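Local coordinates for protein LC-Est1C (Uncultured organism, PDB 3WYD) that hydrolyses carboxylic esters as the C-terminal esterase domain of a compost-metagenome enzyme with an alpha/beta hydrolase fold, at residues A[22-28]-A[71-77]; A[42-46]-A[117-123]; A[152-157]-A[183-187]; A[90-94]-A[125-130]. All blocks are in the same frame, centred on the assembly; numbering follows the deposited sequence.

Overall arrangement
The four contacts are spread over the central sheet of an alpha/beta hydrolase and its surrounding helices and loops. Contact 1 pairs the edge strand 23-26 with strand 72-76, which lies beside strand 37-43, and A74 O comes 3.0 Å from A42 N of contact 2. Contact 2 sets the end of that strand against the start of helix 118-129, where S117 probably serves as the nucleophile. Contact 4 joins the same helix to helix 88-103, about 12 Å from contact 2 between centres, and L43 touches both V93 and I126. Contact 3 lies far off, about 26 Å from contact 1 between centres, and meets contact 4 where I152 packs on A127 and M128.

Contact 1: residues A[22-28]-A[71-77]; sequences PYRLYVP and YIVACPK
Strands 23-26 and 72-76 run antiparallel at 167°, their axes 4.6 Å apart, with R24-C75 and Y26-V73 as hydrogen-bonded pairs and Y23-P76 and L25-A74 as non-hydrogen-bonded ones. Both hydrogen-bonded pairs are closed in each direction: C75 N reaches R24 O at 2.8 Å, Y26 N reaches V73 O at 2.8 Å, and each has its return bond. K77 N adds a last bond to P22 O. On the face of Y23 and L25, the leucine reaches across to two residues of the neighbouring strand. Its CG stands anti to the backbone N (chi1 -155°), which brings branch CD1 back over that strand, 3.8 Å from A74 CB and 4.0 Å from I72 CG2. Y23 touches P76 CA through its CB, and its ring then leans away toward helix 88-103, where OH is hydrogen-bonded to E99. The other face carries Y26 and V73, which meet CB to CB at 4.0 Å. From there the Y26 ring leads off to a hydrogen bond between OH and E67, while R24 makes a cation-pi contact with F54. Beyond the paired strands, P28 CG sits 3.1 Å from Y71 O, a buried carbonyl that finds no hydrogen-bond partner in the model. At the other end the P22 ring lies across the aliphatic part of K77. Helix 88-103 covers the Y23 face and helix 57-69 the Y26 face; strand 23-26, antiparallel to its neighbour, is the outermost strand on this side of an otherwise parallel sheet, as in the alpha/beta hydrolase fold.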
loop_
_atom_site.group_PDB
_atom_site.type_symbol
_atom_site.label_atom_id
_atom_site.label_comp_id
_atom_site.label_asym_id
_atom_site.label_seq_id
_atom_site.Cartn_x
_atom_site.Cartn_y
_atom_site.Cartn_z
ATOM N N PRO A 22 6.915 16.577 2.995
ATOM C CA PRO A 22 6.354 17.118 4.238
ATOM C C PRO A 22 6.211 16.054 5.318
ATOM O O PRO A 22 6.205 14.848 5.037
ATOM C CB PRO A 22 4.989 17.664 3.810
ATOM C CG PRO A 22 4.616 16.877 2.632
ATOM C CD PRO A 22 5.897 16.472 1.937
ATOM N N TYR A 23 6.382 16.472 6.554
ATOM C CA TYR A 23 6.217 15.556 7.657
ATOM C C TYR A 23 5.680 16.302 8.850
ATOM O O TYR A 23 5.670 17.554 8.850
ATOM C CB TYR A 23 7.525 14.821 7.980
ATOM C CG TYR A 23 8.666 15.703 8.413
ATOM C CD1 TYR A 23 9.484 16.307 7.468
ATOM C CD2 TYR A 23 8.990 15.832 9.728
ATOM C CE1 TYR A 23 10.633 17.017 7.853
ATOM C CE2 TYR A 23 10.089 16.549 10.131
ATOM C CZ TYR A 23 10.906 17.134 9.179
ATOM O OH TYR A 23 11.988 17.875 9.601
ATOM N N ARG A 24 5.155 15.580 9.830
ATOM C CA ARG A 24 4.727 16.153 11.095
ATOM C C ARG A 24 5.683 15.725 12.178
ATOM O O ARG A 24 6.259 14.634 12.123
ATOM C CB ARG A 24 3.301 15.714 11.472
ATOM C CG ARG A 24 2.230 16.290 10.562
ATOM C CD ARG A 24 1.867 17.725 10.986
ATOM N NE ARG A 24 1.636 17.930 12.425
ATOM C CZ ARG A 24 0.469 17.787 13.050
ATOM N NH1 ARG A 24 -0.610 17.364 12.403
ATOM N NH2 ARG A 24 0.354 18.085 14.338
ATOM N N LEU A 25 5.857 16.574 13.166
ATOM C CA LEU A 25 6.772 16.326 14.242
ATOM C C LEU A 25 6.062 16.478 15.589
ATOM O O LEU A 25 5.264 17.415 15.783
ATOM C CB LEU A 25 7.933 17.304 14.119
ATOM C CG LEU A 25 9.281 16.956 14.709
ATOM C CD1 LEU A 25 9.922 15.707 14.133
ATOM C CD2 LEU A 25 10.148 18.178 14.405
ATOM N N TYR A 26 6.248 15.520 16.493
ATOM C CA TYR A 26 5.899 15.716 17.902
ATOM C C TYR A 26 7.144 15.859 18.737
ATOM O O TYR A 26 8.033 15.015 18.685
ATOM C CB TYR A 26 5.078 14.543 18.473
ATOM C CG TYR A 26 4.599 14.847 19.891
ATOM C CD1 TYR A 26 3.492 15.667 20.093
ATOM C CD2 TYR A 26 5.348 14.468 21.001
ATOM C CE1 TYR A 26 3.094 16.018 21.385
ATOM C CE2 TYR A 26 4.977 14.830 22.286
ATOM C CZ TYR A 26 3.852 15.637 22.463
ATOM O OH TYR A 26 3.479 16.001 23.743
ATOM N N VAL A 27 7.206 16.913 19.578
ATOM C CA VAL A 27 8.370 17.175 20.453
ATOM C C VAL A 27 7.890 17.240 21.919
ATOM O O VAL A 27 7.002 18.055 22.248
ATOM C CB VAL A 27 9.070 18.510 20.039
ATOM C CG1 VAL A 27 10.224 18.873 20.993
ATOM C CG2 VAL A 27 9.610 18.422 18.634
ATOM N N PRO A 28 8.362 16.322 22.779
ATOM C CA PRO A 28 7.865 16.302 24.164
ATOM C C PRO A 28 8.127 17.595 24.903
ATOM O O PRO A 28 9.059 18.325 24.576
ATOM C CB PRO A 28 8.657 15.182 24.835
ATOM C CG PRO A 28 9.078 14.312 23.706
ATOM C CD PRO A 28 9.268 15.189 22.525
ATOM N N TYR A 71 9.761 10.744 23.758
ATOM C CA TYR A 71 10.233 10.529 22.391
ATOM C C TYR A 71 9.863 11.685 21.502
ATOM O O TYR A 71 8.700 12.122 21.548
ATOM C CB TYR A 71 9.524 9.299 21.777
ATOM C CG TYR A 71 9.973 7.968 22.319
ATOM C CD1 TYR A 71 9.560 7.494 23.575
ATOM C CD2 TYR A 71 10.922 7.225 21.616
ATOM C CE1 TYR A 71 10.031 6.278 24.075
ATOM C CE2 TYR A 71 11.398 6.030 22.105
ATOM C CZ TYR A 71 10.961 5.538 23.308
ATOM O OH TYR A 71 11.383 4.323 23.777
ATOM N N ILE A 72 10.777 12.124 20.639
ATOM C CA ILE A 72 10.428 12.937 19.485
ATOM C C ILE A 72 9.854 11.974 18.440
ATOM O O ILE A 72 10.340 10.838 18.359
ATOM C CB ILE A 72 11.660 13.659 18.905
ATOM C CG1 ILE A 72 12.098 14.716 19.923
ATOM C CG2 ILE A 72 11.360 14.298 17.599
ATOM C CD1 ILE A 72 13.411 15.386 19.584
ATOM N N VAL A 73 8.721 12.324 17.815
ATOM C CA VAL A 73 8.109 11.464 16.767
ATOM C C VAL A 73 8.107 12.232 15.457
ATOM O O VAL A 73 7.697 13.400 15.415
ATOM C CB VAL A 73 6.644 11.094 17.113
ATOM C CG1 VAL A 73 6.065 10.138 16.036
ATOM C CG2 VAL A 73 6.554 10.459 18.512
ATOM N N ALA A 74 8.551 11.607 14.373
ATOM C CA ALA A 74 8.363 12.161 13.040
ATOM C C ALA A 74 7.482 11.271 12.205
ATOM O O ALA A 74 7.691 10.044 12.143
ATOM C CB ALA A 74 9.737 12.385 12.317
ATOM N N CYS A 75 6.529 11.880 11.526
ATOM C CA CYS A 75 5.561 11.139 10.690
ATOM C C CYS A 75 5.674 11.613 9.261
ATOM O O CYS A 75 5.124 12.687 8.911
ATOM C CB CYS A 75 4.159 11.443 11.215
ATOM S SG CYS A 75 3.929 10.858 12.904
ATOM N N PRO A 76 6.493 10.940 8.437
ATOM C CA PRO A 76 6.613 11.325 7.023
ATOM C C PRO A 76 5.304 11.139 6.224
ATOM O O PRO A 76 4.442 10.307 6.551
ATOM C CB PRO A 76 7.651 10.360 6.461
ATOM C CG PRO A 76 8.287 9.723 7.616
ATOM C CD PRO A 76 7.360 9.805 8.800
ATOM N N LYS A 77 5.170 11.908 5.155
ATOM C CA LYS A 77 4.098 11.664 4.211
ATOM C C LYS A 77 4.444 10.506 3.291
ATOM O O LYS A 77 5.539 10.448 2.748
ATOM C CB LYS A 77 3.788 12.907 3.394
ATOM C CG LYS A 77 2.596 12.695 2.458
ATOM C CD LYS A 77 2.224 13.948 1.676
ATOM C CE LYS A 77 1.180 13.624 0.613
ATOM N NZ LYS A 77 -0.150 13.231 1.169
#

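Contact 2: residues A[42-46]-A[117-123]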
loop_
_atom_site.group_PDB
_atom_site.type_symbol
_atom_site.label_atom_id
_atom_site.label_comp_id
_atom_site.label_asym_id
_atom_site.label_seq_id
_atom_site.Cartn_x
_atom_site.Cartn_y
_atom_site.Cartn_z
ATOM N N ALA A 42 7.155 7.080 12.534
ATOM C CA ALA A 42 5.895 6.362 12.476
ATOM C C ALA A 42 5.328 6.520 11.072
ATOM O O ALA A 42 5.146 7.651 10.599
ATOM C CB ALA A 42 4.929 6.965 13.517
ATOM N N LEU A 43 5.112 5.405 10.367
ATOM C CA LEU A 43 4.679 5.379 8.959
ATOM C C LEU A 43 3.214 5.011 8.850
ATOM O O LEU A 43 2.790 3.963 9.338
ATOM C CB LEU A 43 5.501 4.331 8.187
ATOM C CG LEU A 43 7.015 4.536 8.214
ATOM C CD1 LEU A 43 7.746 3.437 7.426
ATOM C CD2 LEU A 43 7.483 5.951 7.757
ATOM N N HIS A 44 2.414 5.922 8.279
ATOM C CA HIS A 44 0.988 5.727 8.058
ATOM C C HIS A 44 0.604 4.655 7.057
ATOM O O HIS A 44 1.421 4.183 6.263
ATOM C CB HIS A 44 0.318 7.077 7.673
ATOM C CG HIS A 44 0.716 7.588 6.336
ATOM N ND1 HIS A 44 0.256 7.030 5.159
ATOM C CD2 HIS A 44 1.566 8.577 5.979
ATOM C CE1 HIS A 44 0.854 7.620 4.137
ATOM N NE2 HIS A 44 1.642 8.571 4.605
ATOM N N GLY A 45 -0.681 4.311 7.098
ATOM C CA GLY A 45 -1.247 3.369 6.128
ATOM C C GLY A 45 -1.549 3.958 4.763
ATOM O O GLY A 45 -1.198 5.102 4.449
ATOM N N MET A 46 -2.166 3.144 3.915
ATOM C CA MET A 46 -2.368 3.521 2.531
ATOM C C MET A 46 -3.343 4.698 2.411
ATOM O O MET A 46 -3.189 5.555 1.518
ATOM C CB MET A 46 -2.902 2.306 1.759
ATOM C CG MET A 46 -2.573 2.318 0.309
ATOM S SD MET A 46 -3.258 0.851 -0.437
ATOM C CE MET A 46 -4.308 0.234 0.856
ATOM N N SER A 117 0.172 -1.235 8.395
ATOM C CA SER A 117 -0.373 -1.562 7.077
ATOM C C SER A 117 0.712 -1.281 6.008
ATOM O O SER A 117 1.806 -1.838 6.072
ATOM C CB SER A 117 -1.657 -0.738 6.867
ATOM O OG SER A 117 -2.309 -1.128 5.641
ATOM N N MET A 118 0.458 -0.365 5.083
ATOM C CA MET A 118 1.525 0.051 4.183
ATOM C C MET A 118 2.779 0.461 4.948
ATOM O O MET A 118 3.929 0.194 4.524
ATOM C CB MET A 118 0.973 1.167 3.289
ATOM C CG MET A 118 1.984 1.733 2.379
ATOM S SD MET A 118 1.338 3.138 1.396
ATOM C CE MET A 118 1.994 4.527 2.322
ATOM N N GLY A 119 2.549 1.082 6.099
ATOM C CA GLY A 119 3.672 1.513 6.979
ATOM C C GLY A 119 4.383 0.349 7.641
ATOM O O GLY A 119 5.510 0.517 8.123
ATOM N N GLY A 120 3.700 -0.794 7.782
ATOM C CA GLY A 120 4.347 -1.982 8.339
ATOM C C GLY A 120 5.284 -2.566 7.293
ATOM O O GLY A 120 6.433 -2.908 7.581
ATOM N N TYR A 121 4.800 -2.595 6.042
ATOM C CA TYR A 121 5.690 -2.952 4.928
ATOM C C TYR A 121 6.871 -2.006 4.839
ATOM O O TYR A 121 8.015 -2.455 4.722
ATOM C CB TYR A 121 4.900 -2.911 3.608
ATOM C CG TYR A 121 4.106 -4.185 3.294
ATOM C CD1 TYR A 121 2.821 -4.354 3.757
ATOM C CD2 TYR A 121 4.672 -5.212 2.532
ATOM C CE1 TYR A 121 2.100 -5.529 3.496
ATOM C CE2 TYR A 121 3.960 -6.401 2.283
ATOM C CZ TYR A 121 2.688 -6.560 2.814
ATOM O OH TYR A 121 1.961 -7.691 2.622
ATOM N N GLY A 122 6.607 -0.717 5.001
ATOM C CA GLY A 122 7.676 0.260 4.945
ATOM C C GLY A 122 8.688 0.116 6.049
ATOM O O GLY A 122 9.882 0.317 5.847
ATOM N N THR A 123 8.210 -0.181 7.256
ATOM C CA THR A 123 9.141 -0.386 8.378
ATOM C C THR A 123 10.176 -1.456 8.037
ATOM O O THR A 123 11.376 -1.268 8.264
ATOM C CB THR A 123 8.378 -0.776 9.662
ATOM O OG1 THR A 123 7.568 0.322 10.087
ATOM C CG2 THR A 123 9.301 -1.108 10.827
HETATM O O HOH W 1 -3.768 1.063 4.959
#
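M118 lies alongside H44, the two side chains pointing the same way, and its terminal CE stops 3.8 Å from H44 CE1, meeting the imidazole obliquely. With CG swung away from its own backbone N (chi1 177°), the methionine reaches out over the 44-46 backbone, and its CE also touches G45 O. M46 crosses it at about a right angle, CG against M118 SD at 4.1 Å. The imidazole has a bond of its own: ND1 donates to G45 O at an unusually short 2.5 Å, nearly in the ring plane and on a carbonyl lone pair, which probably helps to set the ring's rotation. S117, G119 and the preceding G115 fit the GxSxG nucleophile elbow, the tight strand-to-helix turn of alpha/beta hydrolases. S117 has the strained backbone expected there, with phi at 68°, and its OG is hydrogen-bonded to H197, consistent with a Ser-His-Asp triad completed by D165. A water bridges S117 OG and M46 N. M46 of the second subunit packs against S117 and M118. The close approach to strand 37-43 depends on G119, where a CB would clash with L43 O, and less on G122, where one would be tight against L43 CD1. G119 CA makes a 3.5 Å CH...O contact to L43 O. L43 CD1 reaches along the helix to G122 C and T123 N, both at 3.7 Å. T123 OG1 donates back to G119 O.

Contact 3: residues A[152-157]-A[183-187]; sequences IAHIPQ and HGTEI
Two loops that lead into the last parallel strands, 157-162 and 187-192, meet here, the second carrying G184, the C-prime residue of the Schellman motif that ends helix 171-181. A153, in a type I turn from I152 to I155, lays its CB 3.6 Å from both T185 OG1 and H183 O. Its carbonyl takes a bond from a water that accepts from E186 N. With OG1 beside the backbone N (chi1 -52°), the T185 methyl CG2 is swung to the far side, 3.5 Å from Q157 NE2, while OG1 is hydrogen-bonded to A180 O at the helix end. The Q157 amide is held at both ends: NE2 donates to I155 O at 3.0 Å, near the amide plane, and OE1 accepts from the W124 indole. NE2 also bonds a water shared with T185 OG1. A leucine in place of Q157 would probably leave I155 O and the W124 indole N-H without these mates, and the bridging water without one donor. P156 CG rests against E186 OE1 at 3.6 Å. The strands then join, Q157 N bonding to E186 O at 3.0 Å and I187 pairing in parallel with Q157, as neighbouring parallel strands do in the alpha/beta hydrolase sheet.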
loop_
_atom_site.group_PDB
_atom_site.type_symbol
_atom_site.label_atom_id
_atom_site.label_comp_id
_atom_site.label_asym_id
_atom_site.label_seq_id
_atom_site.Cartn_x
_atom_site.Cartn_y
_atom_site.Cartn_z
ATOM N N ILE A 152 18.720 -7.868 8.880
ATOM C CA ILE A 152 18.265 -7.075 10.038
ATOM C C ILE A 152 18.141 -7.955 11.287
ATOM O O ILE A 152 17.460 -7.599 12.250
ATOM C CB ILE A 152 16.911 -6.323 9.750
ATOM C CG1 ILE A 152 15.819 -7.309 9.322
ATOM C CG2 ILE A 152 17.135 -5.283 8.669
ATOM C CD1 ILE A 152 14.410 -6.634 9.221
ATOM N N ALA A 153 18.830 -9.097 11.291
ATOM C CA ALA A 153 18.758 -10.001 12.443
ATOM C C ALA A 153 19.321 -9.417 13.729
ATOM O O ALA A 153 18.995 -9.890 14.807
ATOM C CB ALA A 153 19.441 -11.334 12.111
ATOM N N HIS A 154 20.188 -8.400 13.610
ATOM C CA HIS A 154 20.679 -7.710 14.779
ATOM C C HIS A 154 19.739 -6.645 15.329
ATOM O O HIS A 154 20.052 -6.018 16.335
ATOM C CB HIS A 154 22.000 -7.029 14.400
ATOM C CG HIS A 154 21.852 -6.013 13.314
ATOM N ND1 HIS A 154 21.573 -6.357 12.009
ATOM C CD2 HIS A 154 21.894 -4.658 13.350
ATOM C CE1 HIS A 154 21.462 -5.257 11.282
ATOM N NE2 HIS A 154 21.658 -4.213 12.074
ATOM N N ILE A 155 18.605 -6.423 14.657
ATOM C CA ILE A 155 17.643 -5.398 15.098
ATOM C C ILE A 155 16.450 -6.066 15.783
ATOM O O ILE A 155 15.723 -6.823 15.136
ATOM C CB ILE A 155 17.130 -4.575 13.903
ATOM C CG1 ILE A 155 18.340 -4.004 13.116
ATOM C CG2 ILE A 155 16.201 -3.440 14.393
ATOM C CD1 ILE A 155 17.908 -3.244 11.876
ATOM N N PRO A 156 16.252 -5.802 17.079
ATOM C CA PRO A 156 15.106 -6.445 17.771
ATOM C C PRO A 156 13.777 -5.920 17.208
ATOM O O PRO A 156 13.611 -4.698 17.007
ATOM C CB PRO A 156 15.273 -6.016 19.234
ATOM C CG PRO A 156 16.724 -5.665 19.359
ATOM C CD PRO A 156 17.135 -5.076 17.986
ATOM N N GLN A 157 12.843 -6.838 16.988
ATOM C CA GLN A 157 11.629 -6.510 16.285
ATOM C C GLN A 157 10.430 -6.951 17.109
ATOM O O GLN A 157 10.391 -8.084 17.616
ATOM C CB GLN A 157 11.619 -7.232 14.947
ATOM C CG GLN A 157 12.667 -6.607 13.991
ATOM C CD GLN A 157 12.996 -7.494 12.805
ATOM O OE1 GLN A 157 12.113 -7.910 12.067
ATOM N NE2 GLN A 157 14.265 -7.905 12.706
ATOM N N HIS A 183 17.576 -16.798 11.813
ATOM C CA HIS A 183 18.823 -16.060 11.857
ATOM C C HIS A 183 19.117 -15.510 13.248
ATOM O O HIS A 183 20.006 -14.688 13.399
ATOM C CB HIS A 183 18.734 -14.889 10.861
ATOM C CG HIS A 183 18.716 -15.358 9.460
ATOM N ND1 HIS A 183 19.825 -15.931 8.873
ATOM C CD2 HIS A 183 17.680 -15.557 8.611
ATOM C CE1 HIS A 183 19.480 -16.412 7.688
ATOM N NE2 HIS A 183 18.195 -16.159 7.491
ATOM N N GLY A 184 18.405 -15.996 14.272
ATOM C CA GLY A 184 18.710 -15.642 15.658
ATOM C C GLY A 184 18.286 -14.241 16.031
ATOM O O GLY A 184 18.755 -13.701 17.044
ATOM N N THR A 185 17.235 -13.747 15.369
ATOM C CA THR A 185 16.753 -12.385 15.677
ATOM C C THR A 185 16.107 -12.385 17.060
ATOM O O THR A 185 15.345 -13.295 17.392
ATOM C CB THR A 185 15.678 -11.989 14.647
ATOM O OG1 THR A 185 16.202 -12.200 13.332
ATOM C CG2 THR A 185 15.267 -10.559 14.747
ATOM N N GLU A 186 16.257 -11.273 17.784
ATOM C CA GLU A 186 15.433 -11.063 18.967
ATOM C C GLU A 186 14.080 -10.533 18.516
ATOM O O GLU A 186 13.983 -9.423 18.003
ATOM C CB GLU A 186 16.103 -10.083 19.936
ATOM C CG GLU A 186 15.253 -9.901 21.202
ATOM C CD GLU A 186 15.717 -8.811 22.129
ATOM O OE1 GLU A 186 16.805 -8.212 21.936
ATOM O OE2 GLU A 186 14.924 -8.623 23.087
ATOM N N ILE A 187 13.041 -11.330 18.672
ATOM C CA ILE A 187 11.760 -11.004 18.043
ATOM C C ILE A 187 10.646 -11.410 18.987
ATOM O O ILE A 187 10.702 -12.467 19.660
ATOM C CB ILE A 187 11.627 -11.621 16.619
ATOM C CG1 ILE A 187 10.356 -11.140 15.895
ATOM C CG2 ILE A 187 11.705 -13.166 16.683
ATOM C CD1 ILE A 187 10.484 -11.227 14.376
HETATM O O HOH W 2 17.694 -8.916 17.054
HETATM O O HOH W 3 21.001 -11.305 16.410
HETATM O O HOH W 4 15.401 -10.336 11.216
#

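Contact 4: residues A[90-94]-A[125-130]; sequences ERDVM and SIAMNH
E90 OE1 is gripped twice, by N129 ND2 at 2.7 Å and by a water that S125 OG also holds. The N129 bond is nearly straight, at 170°, enters on the syn lone pair of the carboxylate, and lies in the plane of the asparagine amide. An extended chain, with CG on the far side of CB from its N, carries the E90 carboxylate across to helix 118-129. Its other oxygen, OE2, comes to the edge of the H130 imidazole, 2.9 Å from CE1, with the two planes 78° apart. With an alanine here, the N129 amide would probably lose its acceptor and be set free to turn, and a gap would open beside H130. Segments 90-94 and 125-129 of helices 88-103 and 118-129 cross at -73°, the second helix following the probable nucleophile elbow of this alpha/beta hydrolase. M94 covers one face of the H130 ring: CG makes a CH-pi contact 3.8 Å from the ring centroid, and SD stands over the same ring. That sulfur also touches I126 CG2 at 3.6 Å, the two side chains running antiparallel alongside one another. I126 CD1 meets V93 CG2 at 3.8 Å, and L43 of strand 37-43 packs against both.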
loop_
_atom_site.group_PDB
_atom_site.type_symbol
_atom_site.label_atom_id
_atom_site.label_comp_id
_atom_site.label_asym_id
_atom_site.label_seq_id
_atom_site.Cartn_x
_atom_site.Cartn_y
_atom_site.Cartn_z
ATOM N N GLU A 90 11.104 5.879 0.024
ATOM C CA GLU A 90 12.111 5.484 1.023
ATOM C C GLU A 90 13.114 6.605 1.255
ATOM O O GLU A 90 13.423 6.940 2.396
ATOM C CB GLU A 90 12.870 4.223 0.572
ATOM C CG GLU A 90 14.087 3.883 1.456
ATOM C CD GLU A 90 14.734 2.566 1.093
ATOM O OE1 GLU A 90 14.036 1.546 1.020
ATOM O OE2 GLU A 90 15.965 2.543 0.830
ATOM N N ARG A 91 13.626 7.185 0.167
ATOM C CA ARG A 91 14.597 8.255 0.303
ATOM C C ARG A 91 13.985 9.444 1.022
ATOM O O ARG A 91 14.643 10.066 1.879
ATOM C CB ARG A 91 15.131 8.668 -1.076
ATOM C CG ARG A 91 16.433 7.971 -1.424
ATOM C CD ARG A 91 16.659 7.857 -2.931
ATOM N NE ARG A 91 16.999 6.484 -3.318
ATOM C CZ ARG A 91 16.321 5.762 -4.208
ATOM N NH1 ARG A 91 15.280 6.290 -4.848
ATOM N NH2 ARG A 91 16.698 4.518 -4.479
ATOM N N ASP A 92 12.701 9.697 0.767
ATOM C CA ASP A 92 11.955 10.695 1.546
ATOM C C ASP A 92 12.043 10.426 3.038
ATOM O O ASP A 92 12.404 11.308 3.821
ATOM C CB ASP A 92 10.488 10.740 1.128
ATOM C CG ASP A 92 10.272 11.548 -0.139
ATOM O OD1 ASP A 92 11.016 12.540 -0.346
ATOM O OD2 ASP A 92 9.381 11.175 -0.933
ATOM N N VAL A 93 11.793 9.179 3.437
ATOM C CA VAL A 93 11.886 8.868 4.841
ATOM C C VAL A 93 13.266 9.103 5.398
ATOM O O VAL A 93 13.433 9.649 6.507
ATOM C CB VAL A 93 11.396 7.428 5.165
ATOM C CG1 VAL A 93 11.616 7.143 6.639
ATOM C CG2 VAL A 93 9.931 7.334 4.853
ATOM N N MET A 94 14.296 8.684 4.668
ATOM C CA MET A 94 15.629 8.857 5.209
ATOM C C MET A 94 16.014 10.315 5.292
ATOM O O MET A 94 16.714 10.727 6.207
ATOM C CB MET A 94 16.657 8.038 4.420
ATOM C CG MET A 94 16.374 6.506 4.417
ATOM S SD MET A 94 16.066 5.757 6.056
ATOM C CE MET A 94 17.639 6.014 6.836
ATOM N N SER A 125 10.895 -2.769 4.923
ATOM C CA SER A 125 11.696 -2.560 3.695
ATOM C C SER A 125 12.736 -1.468 3.865
ATOM O O SER A 125 13.887 -1.600 3.377
ATOM C CB SER A 125 10.815 -2.314 2.481
ATOM O OG SER A 125 10.066 -1.151 2.624
ATOM N N ILE A 126 12.385 -0.388 4.556
ATOM C CA ILE A 126 13.361 0.675 4.787
ATOM C C ILE A 126 14.511 0.204 5.652
ATOM O O ILE A 126 15.660 0.505 5.399
ATOM C CB ILE A 126 12.684 1.934 5.318
ATOM C CG1 ILE A 126 11.723 2.463 4.258
ATOM C CG2 ILE A 126 13.717 2.972 5.856
ATOM C CD1 ILE A 126 10.833 3.610 4.880
ATOM N N ALA A 127 14.205 -0.519 6.726
ATOM C CA ALA A 127 15.243 -1.025 7.591
ATOM C C ALA A 127 16.165 -1.994 6.829
ATOM O O ALA A 127 17.370 -2.005 7.041
ATOM C CB ALA A 127 14.609 -1.712 8.816
ATOM N N MET A 128 15.599 -2.829 5.962
ATOM C CA MET A 128 16.486 -3.755 5.211
ATOM C C MET A 128 17.461 -3.019 4.316
ATOM O O MET A 128 18.587 -3.469 4.103
ATOM C CB MET A 128 15.681 -4.723 4.387
ATOM C CG MET A 128 14.900 -5.733 5.255
ATOM S SD MET A 128 13.810 -6.761 4.282
ATOM C CE MET A 128 13.181 -7.803 5.580
ATOM N N ASN A 129 17.019 -1.897 3.789
ATOM C CA ASN A 129 17.920 -1.068 2.973
ATOM C C ASN A 129 18.914 -0.185 3.725
ATOM O O ASN A 129 19.917 0.314 3.171
ATOM C CB ASN A 129 17.103 -0.237 2.015
ATOM C CG ASN A 129 16.578 -1.071 0.856
ATOM O OD1 ASN A 129 17.182 -2.083 0.468
ATOM N ND2 ASN A 129 15.450 -0.665 0.309
ATOM N N HIS A 130 18.612 0.009 4.997
ATOM C CA HIS A 130 19.405 0.857 5.872
ATOM C C HIS A 130 19.520 0.158 7.188
ATOM O O HIS A 130 19.075 0.666 8.225
ATOM C CB HIS A 130 18.721 2.224 6.068
ATOM C CG HIS A 130 18.614 2.987 4.809
ATOM N ND1 HIS A 130 17.530 2.893 3.977
ATOM C CD2 HIS A 130 19.535 3.726 4.151
ATOM C CE1 HIS A 130 17.754 3.602 2.881
ATOM N NE2 HIS A 130 18.956 4.132 2.978
HETATM O O HOH W 5 11.662 0.680 1.191
#